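PDB 6NHS: beta-lactamase from Nostoc sp., which probably hydrolyses beta-lactam antibiotics as a class D serine beta-lactamase, opening the lactam ring through a covalent acyl-enzyme intermediate. Local coordinates for residues I33-I37 against A231-R237; L60-F65 against F151-G155; K203-A207 against A242-I246. One frame throughout, in Å; residues are numbered along the deposited sequence.

How the contacts relate
From the N terminus, residues 33-37 enter the first strand of the antiparallel sheet and pair with a strand nearly two hundred residues later, so contact 1 closes a long loop at 231-237. Within it 60-65 meets 151-155: contact 2 closes a smaller, nested loop of helices and connections with little strand. Residues 203-207 follow on another sheet strand and pack against 242-246 on the C-terminal helix, beyond the end of contact 1. Contacts 1 and 3 cross, and both reach the same sheet, whereas 2 and 3 come in series. Ser-63 CB lies 3.3 Å from Thr-204 O: segments remote in sequence converge on one probable active site, where sheet and helical region meet.

Contact 1 of 3, residues I33-I37 against A231-R237; sequences IKGSI and ATNIDIR
Ser-36 and Asn-233 exchange two backbone hydrogen bonds, Ser-36 N to Asn-233 O at 2.7 Å and Asn-233 N to Ser-36 O at 3.1 Å, as a hydrogen-bonded antiparallel pair should. A third bond, Asp-235 N to Lys-34 O at 2.9 Å, is nearly straight (170°) and carries the ladder past the non-hydrogen-bonded pair of Gly-35 and Ile-234. Two waters extend it: one joins Lys-34 N to Asp-235 O, the other Ser-36 OG to Ala-231 O. At the exposed end Arg-237 NH2 makes a salt bridge with Asp-235 OD2 and lies 3.3 Å from Lys-34 CD, against that extended chain. Lys-34 NZ is only 4.5 Å from the same NH2, a like-charge proximity that Asp-235, itself shared with Arg-54, probably eases. Packing occupies the face with Ile-37, Thr-232 and Ile-234. Ile-33 CD1 reaches Ile-234 CG2 at 3.5 Å, and Ile-37, its CG1 anti to the backbone N (chi1 -171°), brings CD1 to 3.2 Å from Thr-232 OG1, whose polar partner is Thr-249. Strands 35-41 and 226-236, first and last in the sheet along the chain, lie side by side, as in serine beta-lactamases generally. Helix 239-255 covers this face through Ala-244 and Val-248. On the other, Asn-233 OD1 is hydrogen-bonded to Arg-54 of a loop and its side chain touches Pro-161 at the start of helix 161-172; strand 213-223 flanks the far edge of 226-236.

Contact 2 of 3, residues L60-F65 against F151-G155; sequences LPASTF and FWLEG
Pro-61, whose ring packs against Trp-152, bears a carbonyl oxygen gripped twice: Thr-64 OG1 donates to Pro-61 O at 2.6 Å and Thr-64 N at 3.1 Å, both from the same face of the carbonyl plane. This double hold tightens the turn into the 3-10 segment that carries Ser-63. Across the contact a single hydrogen bond, Ala-62 N to Trp-152 O, is 3.1 Å long and bent (135°). Beside this bond Pro-61 CG touches Trp-152 CB at 3.9 Å, the side chains crossing at about a right angle, and Leu-60 brings CD2 to 3.4 Å from Gly-155 N, at the residue where the chain leaves the short, weakly bonded helix with positive phi.

The larger part of the interface is aromatic. Trp-152 sets CG between its backbone N and carbonyl carbon (chi1 68°), which turns the indole so that Phe-65 CD2 lies over one face, 3.4 Å from Trp-152 CG; Leu-153 CG covers the opposite face. Phe-65 and the five-membered ring are near parallel but slid apart. Phe-151 instead points its edge at the face of Phe-65 in an offset edge-to-face pair, centroids 5.2 Å apart, and Tyr-137 is a second edge-to-face partner of Phe-65.

Ser-63 and Lys-66 fit the SxxK motif of serine beta-lactamases, in which the serine is the nucleophile. Ser-63 OG is bonded to Lys-66 NZ and to a bound formate, probably from the crystallisation liquor, that may mark the substrate pocket. The turn carbonyl held twice by Thr-64, and the aromatic cluster around Phe-65 just after the probable nucleophile, are consistent with a fixed backbone there.

Contact 3 of 3, residues K203-A207 against A242-I246; sequences KTGWA and AAARI. With EDO (1,2-ethanediol), chain E.
Arg-245 reaches from the helix to Gly-205 on the strand, where NH2 donates to Gly-205 O at 2.8 Å. The oxygen lies in the guanidinium plane, yet the donor stands above the carbonyl plane, 74° out of it, so the bond does not use a lone-pair direction. The flat group sits between two side chains: Thr-204 CB over one face, 3.7 Å from Arg-245 NH2, and Trp-206 CE3 over the other. At its edge Arg-245 NH1 donates to O2 of a bound 1,2-ethanediol at 3.1 Å, and Thr-204 OG1 grips the other hydroxyl, O1, at 2.6 Å. The diol, probably from the crystallisation liquor, is thus held from both segments.

Lys-203, Thr-204 and Gly-205 match the KTG motif that borders the active site from a strand of the sheet in serine beta-lactamases. In class D relatives the threonine or serine of this motif and an arginine of the C-terminal helix receive the substrate carboxylate; the diol's place between Thr-204 and Arg-245 is consistent with such a pocket.

A second shell sets the guanidinium. Arg-245 NE donates to Ala-242 O at 2.8 Å, and Arg-245 N reaches the same oxygen from the opposite face of its plane, tying the bent side chain (chi3 -63°) back to its own helix. Ala-242 CB meets Trp-206 CZ3 at 3.5 Å, while Asn-213 takes the indole NE1. Farther along the strand, Thr-204 CG2 packs on Ile-246 CD1, and Lys-203 NZ binds both Thr-204 O and Ser-111 OG.

Contact 1 of 3, residues I33-I37 against A231-R237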
ATOM      1  N   ILE A  33     -17.777   1.508 -11.129  1.00 56.72           N
ATOM      2  CA  ILE A  33     -17.102   2.141 -10.004  1.00 53.50           C
ATOM      3  C   ILE A  33     -16.471   3.450 -10.464  1.00 48.65           C
ATOM      4  O   ILE A  33     -16.069   3.604 -11.624  1.00 47.87           O
ATOM      5  CB  ILE A  33     -16.039   1.220  -9.362  1.00 53.82           C
ATOM      6  CG1 ILE A  33     -14.747   1.243 -10.171  1.00 56.99           C
ATOM      7  CG2 ILE A  33     -16.555  -0.215  -9.250  1.00 52.34           C
ATOM      8  CD1 ILE A  33     -13.666   0.389  -9.584  1.00 57.78           C
ATOM      9  N   LYS A  34     -16.400   4.403  -9.541  1.00 46.00           N
ATOM     10  CA  LYS A  34     -15.724   5.670  -9.762  1.00 46.65           C
ATOM     11  C   LYS A  34     -14.338   5.596  -9.142  1.00 43.43           C
ATOM     12  O   LYS A  34     -14.186   5.121  -8.012  1.00 42.61           O
ATOM     13  CB  LYS A  34     -16.517   6.826  -9.154  1.00 53.37           C
ATOM     14  CG  LYS A  34     -17.917   6.976  -9.721  1.00 62.36           C
ATOM     15  CD  LYS A  34     -18.590   8.230  -9.190  1.00 69.93           C
ATOM     16  CE  LYS A  34     -19.976   8.418  -9.793  1.00 76.24           C
ATOM     17  NZ  LYS A  34     -20.629   9.659  -9.283  1.00 80.27           N
ATOM     18  N   GLY A  35     -13.331   6.051  -9.878  1.00 41.08           N
ATOM     19  CA  GLY A  35     -11.985   6.043  -9.329  1.00 37.69           C
ATOM     20  C   GLY A  35     -10.944   6.410 -10.362  1.00 38.15           C
ATOM     21  O   GLY A  35     -11.244   7.056 -11.371  1.00 39.19           O
ATOM     22  N   SER A  36      -9.716   5.973 -10.101  1.00 36.34           N
ATOM     23  CA  SER A  36      -8.581   6.346 -10.928  1.00 36.38           C
ATOM     24  C   SER A  36      -7.541   5.242 -10.884  1.00 36.56           C
ATOM     25  O   SER A  36      -7.560   4.369 -10.009  1.00 34.33           O
ATOM     26  CB  SER A  36      -7.951   7.661 -10.457  1.00 37.93           C
ATOM     27  OG  SER A  36      -7.496   7.541  -9.119  1.00 34.50           O
ATOM     28  N   ILE A  37      -6.613   5.302 -11.832  1.00 36.27           N
ATOM     29  CA  ILE A  37      -5.431   4.451 -11.789  1.00 34.67           C
ATOM     30  C   ILE A  37      -4.284   5.203 -12.437  1.00 34.83           C
ATOM     31  O   ILE A  37      -4.479   5.974 -13.383  1.00 36.13           O
ATOM     32  CB  ILE A  37      -5.665   3.076 -12.459  1.00 35.33           C
ATOM     33  CG1 ILE A  37      -4.476   2.146 -12.196  1.00 34.40           C
ATOM     34  CG2 ILE A  37      -5.907   3.223 -13.955  1.00 37.11           C
ATOM     35  CD1 ILE A  37      -4.695   0.704 -12.632  1.00 35.09           C
ATOM     36  N   ALA A 231      -0.958   2.522  -8.936  1.00 31.44           N
ATOM     37  CA  ALA A 231      -1.755   2.971  -7.801  1.00 28.27           C
ATOM     38  C   ALA A 231      -3.193   3.093  -8.273  1.00 31.74           C
ATOM     39  O   ALA A 231      -3.489   3.886  -9.177  1.00 29.31           O
ATOM     40  CB  ALA A 231      -1.255   4.309  -7.241  1.00 26.58           C
ATOM     41  N   THR A 232      -4.073   2.296  -7.672  1.00 30.19           N
ATOM     42  CA  THR A 232      -5.498   2.310  -7.960  1.00 30.02           C
ATOM     43  C   THR A 232      -6.242   2.886  -6.762  1.00 30.55           C
ATOM     44  O   THR A 232      -5.942   2.549  -5.611  1.00 30.96           O
ATOM     45  CB  THR A 232      -6.005   0.894  -8.276  1.00 29.51           C
ATOM     46  OG1 THR A 232      -5.421   0.438  -9.504  1.00 33.64           O
ATOM     47  CG2 THR A 232      -7.516   0.880  -8.416  1.00 29.41           C
ATOM     48  N   ASN A 233      -7.206   3.760  -7.034  1.00 29.13           N
ATOM     49  CA  ASN A 233      -7.957   4.437  -5.983  1.00 30.69           C
ATOM     50  C   ASN A 233      -9.405   4.540  -6.430  1.00 32.23           C
ATOM     51  O   ASN A 233      -9.677   5.096  -7.497  1.00 32.80           O
ATOM     52  CB  ASN A 233      -7.372   5.827  -5.707  1.00 29.06           C
ATOM     53  CG  ASN A 233      -8.005   6.497  -4.513  1.00 29.18           C
ATOM     54  OD1 ASN A 233      -9.112   7.024  -4.600  1.00 31.59           O
ATOM     55  ND2 ASN A 233      -7.298   6.484  -3.383  1.00 29.53           N
ATOM     56  N   ILE A 234     -10.331   3.997  -5.633  1.00 32.16           N
ATOM     57  CA  ILE A 234     -11.737   3.950  -6.023  1.00 33.93           C
ATOM     58  C   ILE A 234     -12.629   4.368  -4.860  1.00 35.06           C
ATOM     59  O   ILE A 234     -12.231   4.347  -3.694  1.00 34.85           O
ATOM     60  CB  ILE A 234     -12.165   2.545  -6.510  1.00 35.34           C
ATOM     61  CG1 ILE A 234     -12.148   1.554  -5.338  1.00 35.07           C
ATOM     62  CG2 ILE A 234     -11.272   2.069  -7.635  1.00 33.11           C
ATOM     63  CD1 ILE A 234     -12.867   0.236  -5.632  1.00 38.61           C
ATOM     64  N   ASP A 235     -13.863   4.737  -5.205  1.00 33.60           N
ATOM     65  CA  ASP A 235     -14.936   4.835  -4.226  1.00 35.47           C
ATOM     66  C   ASP A 235     -15.494   3.446  -3.932  1.00 38.54           C
ATOM     67  O   ASP A 235     -15.730   2.652  -4.847  1.00 39.30           O
ATOM     68  CB  ASP A 235     -16.070   5.723  -4.744  1.00 36.92           C
ATOM     69  CG  ASP A 235     -15.684   7.188  -4.848  1.00 37.06           C
ATOM     70  OD1 ASP A 235     -14.580   7.567  -4.405  1.00 36.67           O
ATOM     71  OD2 ASP A 235     -16.506   7.961  -5.379  1.00 41.52           O
ATOM     72  N   ILE A 236     -15.721   3.158  -2.654  1.00 38.77           N
ATOM     73  CA  ILE A 236     -16.400   1.936  -2.232  1.00 38.94           C
ATOM     74  C   ILE A 236     -17.720   2.346  -1.595  1.00 41.41           C
ATOM     75  O   ILE A 236     -17.739   2.962  -0.521  1.00 41.23           O
ATOM     76  CB  ILE A 236     -15.547   1.106  -1.262  1.00 36.98           C
ATOM     77  CG1 ILE A 236     -14.304   0.571  -1.971  1.00 35.40           C
ATOM     78  CG2 ILE A 236     -16.364  -0.048  -0.676  1.00 39.74           C
ATOM     79  CD1 ILE A 236     -13.398  -0.242  -1.070  1.00 35.12           C
ATOM     80  N   ARG A 237     -18.832   2.016  -2.252  1.00 47.86           N
ATOM     81  CA  ARG A 237     -20.153   2.335  -1.726  1.00 56.33           C
ATOM     82  C   ARG A 237     -20.975   1.104  -1.377  1.00 60.17           C
ATOM     83  O   ARG A 237     -22.059   1.245  -0.799  1.00 61.56           O
ATOM     84  CB  ARG A 237     -20.921   3.220  -2.719  1.00 61.35           C
ATOM     85  CG  ARG A 237     -20.521   4.693  -2.624  1.00 64.25           C
ATOM     86  CD  ARG A 237     -21.244   5.561  -3.639  1.00 70.87           C
ATOM     87  NE  ARG A 237     -20.442   5.766  -4.843  1.00 75.19           N
ATOM     88  CZ  ARG A 237     -19.621   6.795  -5.027  1.00 76.28           C
ATOM     89  NH1 ARG A 237     -19.493   7.719  -4.083  1.00 76.15           N
ATOM     90  NH2 ARG A 237     -18.928   6.901  -6.155  1.00 76.53           N
TER
HETATM   91  O   HOH W   1     -17.359   3.319  -7.039  1.00 43.30           O
HETATM   92  O   HOH W   2      -5.238   6.184  -8.746  1.00 41.89           O

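Contact 2 of 3, residues L60-F65 against F151-G155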
ATOM      1  N   LEU A  60      -6.747   9.056   2.807  1.00 28.23           N
ATOM      2  CA  LEU A  60      -6.211   8.213   3.866  1.00 31.30           C
ATOM      3  C   LEU A  60      -5.530   6.988   3.257  1.00 30.45           C
ATOM      4  O   LEU A  60      -6.124   6.326   2.397  1.00 32.11           O
ATOM      5  CB  LEU A  60      -7.325   7.758   4.810  1.00 30.66           C
ATOM      6  CG  LEU A  60      -7.998   8.840   5.647  1.00 34.19           C
ATOM      7  CD1 LEU A  60      -9.270   8.295   6.289  1.00 33.36           C
ATOM      8  CD2 LEU A  60      -7.022   9.322   6.713  1.00 35.42           C
ATOM      9  N   PRO A  61      -4.304   6.660   3.668  1.00 30.04           N
ATOM     10  CA  PRO A  61      -3.630   5.499   3.066  1.00 29.05           C
ATOM     11  C   PRO A  61      -4.202   4.166   3.512  1.00 29.09           C
ATOM     12  O   PRO A  61      -4.102   3.186   2.760  1.00 26.17           O
ATOM     13  CB  PRO A  61      -2.169   5.665   3.515  1.00 28.64           C
ATOM     14  CG  PRO A  61      -2.226   6.540   4.700  1.00 29.65           C
ATOM     15  CD  PRO A  61      -3.400   7.448   4.520  1.00 32.15           C
ATOM     16  N   ALA A  62      -4.797   4.105   4.706  1.00 29.79           N
ATOM     17  CA  ALA A  62      -5.290   2.862   5.283  1.00 29.73           C
ATOM     18  C   ALA A  62      -4.198   1.802   5.231  1.00 27.27           C
ATOM     19  O   ALA A  62      -3.026   2.107   5.475  1.00 28.67           O
ATOM     20  CB  ALA A  62      -6.559   2.385   4.566  1.00 30.52           C
ATOM     21  N   SER A  63      -4.557   0.567   4.876  1.00 26.69           N
ATOM     22  CA  SER A  63      -3.596  -0.527   4.935  1.00 27.15           C
ATOM     23  C   SER A  63      -2.443  -0.389   3.949  1.00 24.54           C
ATOM     24  O   SER A  63      -1.458  -1.118   4.100  1.00 23.68           O
ATOM     25  CB  SER A  63      -4.292  -1.873   4.700  1.00 31.76           C
ATOM     26  OG  SER A  63      -4.952  -2.300   5.880  1.00 40.06           O
ATOM     27  N   THR A  64      -2.530   0.486   2.934  1.00 24.35           N
ATOM     28  CA  THR A  64      -1.360   0.672   2.077  1.00 25.26           C
ATOM     29  C   THR A  64      -0.178   1.219   2.860  1.00 26.16           C
ATOM     30  O   THR A  64       0.972   1.060   2.434  1.00 26.60           O
ATOM     31  CB  THR A  64      -1.655   1.605   0.890  1.00 25.40           C
ATOM     32  OG1 THR A  64      -1.905   2.945   1.347  1.00 23.58           O
ATOM     33  CG2 THR A  64      -2.834   1.098   0.098  1.00 25.62           C
ATOM     34  N   PHE A  65      -0.441   1.854   4.001  1.00 25.08           N
ATOM     35  CA  PHE A  65       0.632   2.351   4.849  1.00 23.33           C
ATOM     36  C   PHE A  65       1.475   1.222   5.423  1.00 24.54           C
ATOM     37  O   PHE A  65       2.598   1.473   5.871  1.00 25.47           O
ATOM     38  CB  PHE A  65       0.046   3.206   5.977  1.00 23.75           C
ATOM     39  CG  PHE A  65       1.083   3.900   6.813  1.00 25.42           C
ATOM     40  CD1 PHE A  65       1.840   4.930   6.281  1.00 25.44           C
ATOM     41  CD2 PHE A  65       1.298   3.520   8.129  1.00 23.95           C
ATOM     42  CE1 PHE A  65       2.802   5.573   7.043  1.00 25.52           C
ATOM     43  CE2 PHE A  65       2.258   4.155   8.903  1.00 24.86           C
ATOM     44  CZ  PHE A  65       3.012   5.188   8.358  1.00 24.51           C
ATOM     45  N   PHE A 151      -2.846   7.290  12.950  1.00 28.11           N
ATOM     46  CA  PHE A 151      -2.785   8.448  12.059  1.00 27.04           C
ATOM     47  C   PHE A 151      -2.999   8.066  10.597  1.00 28.09           C
ATOM     48  O   PHE A 151      -3.449   8.899   9.805  1.00 30.62           O
ATOM     49  CB  PHE A 151      -1.455   9.187  12.227  1.00 26.62           C
ATOM     50  CG  PHE A 151      -0.238   8.342  11.938  1.00 26.18           C
ATOM     51  CD1 PHE A 151       0.256   8.229  10.646  1.00 25.83           C
ATOM     52  CD2 PHE A 151       0.419   7.672  12.966  1.00 25.49           C
ATOM     53  CE1 PHE A 151       1.380   7.454  10.378  1.00 26.80           C
ATOM     54  CE2 PHE A 151       1.549   6.902  12.707  1.00 26.60           C
ATOM     55  CZ  PHE A 151       2.026   6.789  11.412  1.00 25.14           C
ATOM     56  N   TRP A 152      -2.693   6.825  10.217  1.00 26.61           N
ATOM     57  CA  TRP A 152      -2.883   6.396   8.835  1.00 29.10           C
ATOM     58  C   TRP A 152      -4.268   5.811   8.587  1.00 31.73           C
ATOM     59  O   TRP A 152      -4.633   5.581   7.428  1.00 30.94           O
ATOM     60  CB  TRP A 152      -1.808   5.370   8.440  1.00 25.56           C
ATOM     61  CG  TRP A 152      -1.935   4.049   9.142  1.00 25.07           C
ATOM     62  CD1 TRP A 152      -2.571   2.938   8.674  1.00 26.68           C
ATOM     63  CD2 TRP A 152      -1.423   3.701  10.441  1.00 26.64           C
ATOM     64  NE1 TRP A 152      -2.490   1.922   9.593  1.00 27.81           N
ATOM     65  CE2 TRP A 152      -1.790   2.362  10.687  1.00 27.96           C
ATOM     66  CE3 TRP A 152      -0.689   4.391  11.414  1.00 25.98           C
ATOM     67  CZ2 TRP A 152      -1.445   1.692  11.863  1.00 27.48           C
ATOM     68  CZ3 TRP A 152      -0.348   3.728  12.588  1.00 26.93           C
ATOM     69  CH2 TRP A 152      -0.727   2.394  12.802  1.00 26.31           C
ATOM     70  N   LEU A 153      -5.044   5.575   9.646  1.00 30.05           N
ATOM     71  CA  LEU A 153      -6.396   5.033   9.564  1.00 32.12           C
ATOM     72  C   LEU A 153      -7.469   6.105   9.677  1.00 34.56           C
ATOM     73  O   LEU A 153      -8.482   6.043   8.977  1.00 34.50           O
ATOM     74  CB  LEU A 153      -6.611   3.998  10.673  1.00 34.51           C
ATOM     75  CG  LEU A 153      -5.626   2.829  10.697  1.00 35.88           C
ATOM     76  CD1 LEU A 153      -5.671   2.105  12.043  1.00 37.06           C
ATOM     77  CD2 LEU A 153      -5.945   1.880   9.565  1.00 36.38           C
ATOM     78  N   GLU A 154      -7.273   7.080  10.560  1.00 32.60           N
ATOM     79  CA  GLU A 154      -8.250   8.131  10.779  1.00 37.40           C
ATOM     80  C   GLU A 154      -7.756   9.508  10.371  1.00 35.07           C
ATOM     81  O   GLU A 154      -8.558  10.448  10.340  1.00 36.63           O
ATOM     82  CB  GLU A 154      -8.664   8.172  12.258  1.00 41.12           C
ATOM     83  CG  GLU A 154      -9.183   6.855  12.785  1.00 48.29           C
ATOM     84  CD  GLU A 154      -9.423   6.880  14.283  1.00 55.09           C
ATOM     85  OE1 GLU A 154      -9.238   7.952  14.902  1.00 56.57           O
ATOM     86  OE2 GLU A 154      -9.795   5.825  14.839  1.00 57.96           O
ATOM     87  N   GLY A 155      -6.471   9.654  10.059  1.00 35.18           N
ATOM     88  CA  GLY A 155      -5.899  10.951   9.772  1.00 32.76           C
ATOM     89  C   GLY A 155      -4.975  11.367  10.897  1.00 30.25           C
ATOM     90  O   GLY A 155      -4.987  10.777  11.979  1.00 31.86           O
TER

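Contact 3 of 3, residues K203-A207 against A242-I246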
ATOM      1  N   LYS A 203      -0.412  -4.090  -2.222  1.00 28.48           N
ATOM      2  CA  LYS A 203      -1.156  -4.063  -0.971  1.00 28.03           C
ATOM      3  C   LYS A 203      -2.469  -3.335  -1.199  1.00 28.66           C
ATOM      4  O   LYS A 203      -2.482  -2.242  -1.774  1.00 25.91           O
ATOM      5  CB  LYS A 203      -0.359  -3.359   0.140  1.00 28.51           C
ATOM      6  CG  LYS A 203      -1.065  -3.339   1.481  1.00 25.96           C
ATOM      7  CD  LYS A 203      -1.151  -4.748   2.064  1.00 29.06           C
ATOM      8  CE  LYS A 203      -2.128  -4.813   3.223  1.00 32.47           C
ATOM      9  NZ  LYS A 203      -3.540  -4.892   2.768  1.00 32.96           N
ATOM     10  N   THR A 204      -3.560  -3.933  -0.737  1.00 27.08           N
ATOM     11  CA  THR A 204      -4.854  -3.276  -0.781  1.00 29.59           C
ATOM     12  C   THR A 204      -5.028  -2.345   0.416  1.00 31.46           C
ATOM     13  O   THR A 204      -4.310  -2.424   1.420  1.00 30.29           O
ATOM     14  CB  THR A 204      -5.985  -4.303  -0.782  1.00 33.17           C
ATOM     15  OG1 THR A 204      -5.887  -5.105   0.394  1.00 35.67           O
ATOM     16  CG2 THR A 204      -5.910  -5.205  -2.010  1.00 35.07           C
ATOM     17  N   GLY A 205      -6.014  -1.470   0.299  1.00 31.12           N
ATOM     18  CA  GLY A 205      -6.395  -0.585   1.385  1.00 31.55           C
ATOM     19  C   GLY A 205      -7.880  -0.308   1.320  1.00 33.52           C
ATOM     20  O   GLY A 205      -8.498  -0.380   0.252  1.00 33.06           O
ATOM     21  N   TRP A 206      -8.457   0.011   2.476  1.00 32.83           N
ATOM     22  CA  TRP A 206      -9.896   0.261   2.569  1.00 33.71           C
ATOM     23  C   TRP A 206     -10.104   1.233   3.727  1.00 33.78           C
ATOM     24  O   TRP A 206     -10.116   0.819   4.891  1.00 35.09           O
ATOM     25  CB  TRP A 206     -10.662  -1.041   2.778  1.00 35.20           C
ATOM     26  CG  TRP A 206     -12.168  -0.921   2.758  1.00 38.44           C
ATOM     27  CD1 TRP A 206     -12.916   0.213   2.926  1.00 39.70           C
ATOM     28  CD2 TRP A 206     -13.103  -1.987   2.549  1.00 38.95           C
ATOM     29  NE1 TRP A 206     -14.256  -0.086   2.840  1.00 40.15           N
ATOM     30  CE2 TRP A 206     -14.395  -1.429   2.607  1.00 41.14           C
ATOM     31  CE3 TRP A 206     -12.970  -3.357   2.316  1.00 38.04           C
ATOM     32  CZ2 TRP A 206     -15.547  -2.197   2.444  1.00 42.46           C
ATOM     33  CZ3 TRP A 206     -14.114  -4.116   2.158  1.00 41.92           C
ATOM     34  CH2 TRP A 206     -15.384  -3.534   2.217  1.00 43.95           C
ATOM     35  N   ALA A 207     -10.259   2.514   3.402  1.00 31.68           N
ATOM     36  CA  ALA A 207     -10.528   3.547   4.397  1.00 31.43           C
ATOM     37  C   ALA A 207     -12.033   3.629   4.620  1.00 36.42           C
ATOM     38  O   ALA A 207     -12.779   4.040   3.723  1.00 37.91           O
ATOM     39  CB  ALA A 207      -9.970   4.893   3.944  1.00 28.36           C
ATOM     40  N   ALA A 242     -15.459  -3.444  -3.239  1.00 43.65           N
ATOM     41  CA  ALA A 242     -14.125  -3.719  -2.712  1.00 43.78           C
ATOM     42  C   ALA A 242     -13.342  -4.656  -3.623  1.00 44.39           C
ATOM     43  O   ALA A 242     -12.136  -4.475  -3.822  1.00 42.82           O
ATOM     44  CB  ALA A 242     -14.224  -4.306  -1.306  1.00 45.16           C
ATOM     45  N   ALA A 243     -14.009  -5.665  -4.186  1.00 46.32           N
ATOM     46  CA  ALA A 243     -13.335  -6.581  -5.100  1.00 45.02           C
ATOM     47  C   ALA A 243     -12.836  -5.877  -6.356  1.00 44.78           C
ATOM     48  O   ALA A 243     -11.906  -6.371  -7.006  1.00 45.04           O
ATOM     49  CB  ALA A 243     -14.271  -7.729  -5.483  1.00 48.77           C
ATOM     50  N   ALA A 244     -13.415  -4.726  -6.704  1.00 40.81           N
ATOM     51  CA  ALA A 244     -12.983  -4.021  -7.901  1.00 40.06           C
ATOM     52  C   ALA A 244     -11.602  -3.398  -7.746  1.00 43.31           C
ATOM     53  O   ALA A 244     -10.987  -3.049  -8.756  1.00 42.62           O
ATOM     54  CB  ALA A 244     -14.005  -2.947  -8.272  1.00 44.00           C
ATOM     55  N   ARG A 245     -11.102  -3.254  -6.512  1.00 41.93           N
ATOM     56  CA  ARG A 245      -9.773  -2.683  -6.296  1.00 37.87           C
ATOM     57  C   ARG A 245      -8.714  -3.428  -7.099  1.00 37.45           C
ATOM     58  O   ARG A 245      -7.933  -2.822  -7.841  1.00 37.68           O
ATOM     59  CB  ARG A 245      -9.420  -2.726  -4.808  1.00 37.68           C
ATOM     60  CG  ARG A 245     -10.186  -1.754  -3.932  1.00 37.74           C
ATOM     61  CD  ARG A 245      -9.843  -1.989  -2.477  1.00 36.31           C
ATOM     62  NE  ARG A 245     -10.246  -3.324  -2.035  1.00 37.76           N
ATOM     63  CZ  ARG A 245     -10.010  -3.801  -0.819  1.00 37.90           C
ATOM     64  NH1 ARG A 245     -10.406  -5.024  -0.488  1.00 38.59           N
ATOM     65  NH2 ARG A 245      -9.377  -3.047   0.070  1.00 33.87           N
ATOM     66  N   ILE A 246      -8.680  -4.752  -6.960  1.00 35.75           N
ATOM     67  CA  ILE A 246      -7.690  -5.550  -7.673  1.00 38.15           C
ATOM     68  C   ILE A 246      -8.126  -5.797  -9.113  1.00 40.07           C
ATOM     69  O   ILE A 246      -7.300  -5.786 -10.032  1.00 40.18           O
ATOM     70  CB  ILE A 246      -7.437  -6.859  -6.902  1.00 37.90           C
ATOM     71  CG1 ILE A 246      -6.671  -6.549  -5.609  1.00 38.62           C
ATOM     72  CG2 ILE A 246      -6.691  -7.873  -7.760  1.00 37.27           C
ATOM     73  CD1 ILE A 246      -6.478  -7.718  -4.704  1.00 38.85           C
TER
HETATM   74  C1  EDO E 304      -8.106  -3.806   3.428  1.00 62.51           C
HETATM   75  O1  EDO E 304      -7.089  -4.100   2.469  1.00 57.76           O
HETATM   76  C2  EDO E 304      -9.406  -4.456   2.970  1.00 65.98           C
HETATM   77  O2  EDO E 304      -9.111  -5.677   2.284  1.00 67.38           O